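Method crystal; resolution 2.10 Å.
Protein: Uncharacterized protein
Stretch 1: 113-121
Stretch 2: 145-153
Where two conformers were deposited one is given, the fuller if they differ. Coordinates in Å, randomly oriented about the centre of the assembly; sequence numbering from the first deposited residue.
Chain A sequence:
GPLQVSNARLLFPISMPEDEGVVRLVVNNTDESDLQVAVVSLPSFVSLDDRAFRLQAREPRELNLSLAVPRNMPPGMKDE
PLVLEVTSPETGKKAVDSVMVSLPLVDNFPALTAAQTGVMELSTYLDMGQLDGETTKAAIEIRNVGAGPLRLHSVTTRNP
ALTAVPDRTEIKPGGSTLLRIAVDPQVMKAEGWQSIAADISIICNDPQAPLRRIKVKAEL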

# COMPACT_ATOMS: atom_id res chain seq x y z
N THR A 113 7.55 25.44 -3.29
CA THR A 113 6.87 26.68 -2.90
C THR A 113 5.35 26.49 -3.03
O THR A 113 4.90 25.53 -3.64
CB THR A 113 7.25 27.83 -3.83
OG1 THR A 113 6.70 27.56 -5.12
CG2 THR A 113 8.77 27.96 -3.97
N ALA A 114 4.59 27.43 -2.46
CA ALA A 114 3.13 27.46 -2.56
C ALA A 114 2.61 27.47 -4.00
O ALA A 114 1.56 26.88 -4.29
CB ALA A 114 2.55 28.66 -1.75
N ALA A 115 3.37 28.05 -4.93
CA ALA A 115 2.92 28.09 -6.34
C ALA A 115 3.14 26.75 -6.98
O ALA A 115 2.65 26.46 -8.07
CB ALA A 115 3.69 29.20 -7.13
N GLN A 116 3.88 25.89 -6.31
CA GLN A 116 4.03 24.53 -6.83
C GLN A 116 3.16 23.45 -6.14
O GLN A 116 3.27 22.29 -6.50
CB GLN A 116 5.50 24.09 -6.71
CG GLN A 116 6.53 25.04 -7.35
CD GLN A 116 7.92 24.63 -6.94
OE1 GLN A 116 8.41 24.99 -5.88
NE2 GLN A 116 8.56 23.83 -7.76
N THR A 117 2.34 23.80 -5.17
CA THR A 117 1.60 22.77 -4.41
C THR A 117 0.15 23.07 -4.45
O THR A 117 -0.22 24.21 -4.67
CB THR A 117 2.10 22.61 -2.95
OG1 THR A 117 2.00 23.88 -2.27
CG2 THR A 117 3.55 22.11 -2.89
N GLY A 118 -0.69 22.05 -4.25
CA GLY A 118 -2.13 22.20 -4.19
C GLY A 118 -2.67 22.07 -2.76
O GLY A 118 -1.91 21.83 -1.81
N VAL A 119 -3.96 22.32 -2.60
CA VAL A 119 -4.66 22.11 -1.32
C VAL A 119 -5.92 21.36 -1.72
O VAL A 119 -6.77 21.89 -2.47
CB VAL A 119 -5.00 23.41 -0.52
CG1 VAL A 119 -5.74 23.03 0.86
CG2 VAL A 119 -3.77 24.25 -0.17
N MSE A 120 -6.06 20.13 -1.24
CA MSE A 120 -7.17 19.26 -1.63
C MSE A 120 -8.37 19.42 -0.70
O MSE A 120 -8.24 19.31 0.54
CB MSE A 120 -6.70 17.77 -1.69
CG MSE A 120 -7.79 16.79 -2.27
SE MSE A 120 -7.00 15.21 -3.01
CE MSE A 120 -6.65 14.41 -1.19
N GLU A 121 -9.53 19.67 -1.30
CA GLU A 121 -10.77 19.64 -0.57
C GLU A 121 -11.69 18.56 -1.16
O GLU A 121 -11.90 18.51 -2.38
CB GLU A 121 -11.40 21.03 -0.61
CG GLU A 121 -12.76 21.12 -0.02
CD GLU A 121 -13.38 22.48 -0.24
OE1 GLU A 121 -12.74 23.49 0.17
OE2 GLU A 121 -14.50 22.54 -0.79
N VAL A 145 -7.96 23.96 -3.88
CA VAL A 145 -8.14 25.29 -3.37
C VAL A 145 -6.79 25.91 -3.13
O VAL A 145 -6.72 26.96 -2.54
CB VAL A 145 -9.12 25.42 -2.13
CG1 VAL A 145 -10.51 24.95 -2.50
CG2 VAL A 145 -8.56 24.67 -0.88
N GLY A 146 -5.72 25.28 -3.57
CA GLY A 146 -4.39 25.83 -3.36
C GLY A 146 -4.04 26.91 -4.41
O GLY A 146 -4.90 27.35 -5.21
N ALA A 147 -2.77 27.30 -4.41
CA ALA A 147 -2.22 28.34 -5.31
C ALA A 147 -1.48 27.71 -6.49
O ALA A 147 -1.25 28.37 -7.47
CB ALA A 147 -1.29 29.30 -4.52
N GLY A 148 -1.12 26.44 -6.37
CA GLY A 148 -0.45 25.67 -7.38
C GLY A 148 -1.33 24.50 -7.84
O GLY A 148 -2.43 24.28 -7.30
N PRO A 149 -0.85 23.75 -8.85
CA PRO A 149 -1.59 22.59 -9.36
C PRO A 149 -1.57 21.48 -8.29
O PRO A 149 -0.53 21.19 -7.68
CB PRO A 149 -0.80 22.16 -10.61
CG PRO A 149 0.54 22.76 -10.47
CD PRO A 149 0.46 23.92 -9.51
N LEU A 150 -2.73 20.89 -8.07
CA LEU A 150 -2.88 19.73 -7.19
C LEU A 150 -2.62 18.51 -8.02
O LEU A 150 -3.28 18.31 -9.06
CB LEU A 150 -4.29 19.69 -6.62
CG LEU A 150 -4.69 18.48 -5.75
CD1 LEU A 150 -3.90 18.45 -4.42
CD2 LEU A 150 -6.24 18.53 -5.48
N ARG A 151 -1.64 17.70 -7.61
CA ARG A 151 -1.28 16.48 -8.28
C ARG A 151 -1.66 15.25 -7.46
O ARG A 151 -1.36 15.20 -6.26
CB ARG A 151 0.23 16.47 -8.50
CG ARG A 151 0.72 17.61 -9.43
CD ARG A 151 2.25 17.61 -9.53
NE ARG A 151 2.71 18.90 -10.02
CZ ARG A 151 2.54 19.31 -11.28
NH1 ARG A 151 1.92 18.54 -12.17
NH2 ARG A 151 2.97 20.51 -11.66
N LEU A 152 -2.31 14.28 -8.10
CA LEU A 152 -2.73 13.06 -7.44
C LEU A 152 -1.74 12.01 -7.85
O LEU A 152 -1.82 11.47 -8.96
CB LEU A 152 -4.16 12.65 -7.84
CG LEU A 152 -5.29 13.66 -7.74
CD1 LEU A 152 -6.66 13.04 -8.09
CD2 LEU A 152 -5.34 14.41 -6.40
N HIS A 153 -0.73 11.80 -7.01
CA HIS A 153 0.33 10.88 -7.35
C HIS A 153 -0.14 9.43 -7.39
O HIS A 153 0.32 8.65 -8.21
CB HIS A 153 1.49 11.01 -6.37
CG HIS A 153 2.04 12.38 -6.27
ND1 HIS A 153 2.48 13.08 -7.38
CD2 HIS A 153 2.26 13.17 -5.20
CE1 HIS A 153 2.97 14.24 -6.98
NE2 HIS A 153 2.85 14.32 -5.66
O HOH W 1 -0.64 26.42 -2.62
O HOH W 2 3.43 21.27 -8.83

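The apolar part of the contact gathers around Met120, a selenomethionine, and two leucines of the strand that begins at Leu150. The CA-to-CB bond of Met120 points away from the second stretch, yet its CB still lies 3.9 Å from CD2 of Leu150. With chi1 and chi2 both t, the side chain of Met120 extends far enough for Met120 SE to reach CD2 of Leu152, also at 3.9 Å. Both leucines set out sideways and come nearer at their ends, so the packing is made by their methyl groups. All three residues are buried, and the distances are those of ordinary van der Waals contact. A second apolar pair lies nearer the surface, where CG1 of Val119 meets CG2 of Val145 at 3.7 Å. The aliphatic surface of Val145 also serves Glu121, whose OE1 stands 3.8 Å from Val145 CG1; this is a packing contact and brings no polar partner to the carboxylate.

Beside these side chains the two backbones run close together, and three glycines make the approach possible. CA of Gly118 is 4.0 Å from CA of Leu150, and a CB modelled on Gly118 with ideal geometry would fall 2.5 Å from that same Leu150 CA. Gly146 is similarly confined: its ideal CB would lie 2.6 Å from Val119 N and 2.8 Å from Gly118 C. At Gly148 the space is again filled by main chain, for an ideal CB would come within 2.5 Å of Ala115 O and 2.6 Å of Thr117 N. In the deposited structure the absence of a side chain lets Gly148 CA settle 3.3 Å from Ala115 O, while CD of Pro149 packs against this same Ala115 O at 3.6 Å.

Two direct hydrogen bonds join the stretches, both between backbone atoms. The amide of Val145 donates through its N to Val119 O over 2.8 Å with an angle of 170°, a short and nearly linear bond that fixes the backbone beside the valine pair. The other, from Gly148 N to Thr117 O, is comparable in length at 2.9 Å but weak, since its angle is only 125°. Ala114 O also lies 3.4 Å from Gly148 N, but the angle is too poor for a hydrogen bond.

At the polar edge, water completes the connection. Water 1 donates to Ala114 O at 2.8 Å and accepts from Ala147 N at 2.9 Å, bridging a carbonyl and an amide that do not bond directly to each other. Water 2 plays the same part for a side chain: it donates to Gln116 O at 2.5 Å and accepts from Arg151 NE at 2.7 Å, linking the guanidinium to the first stretch although the arginine makes no direct contact with it. The Gln116 side chain turns instead to its own stretch, where its OE1 accepts from Thr113 N at 2.8 Å.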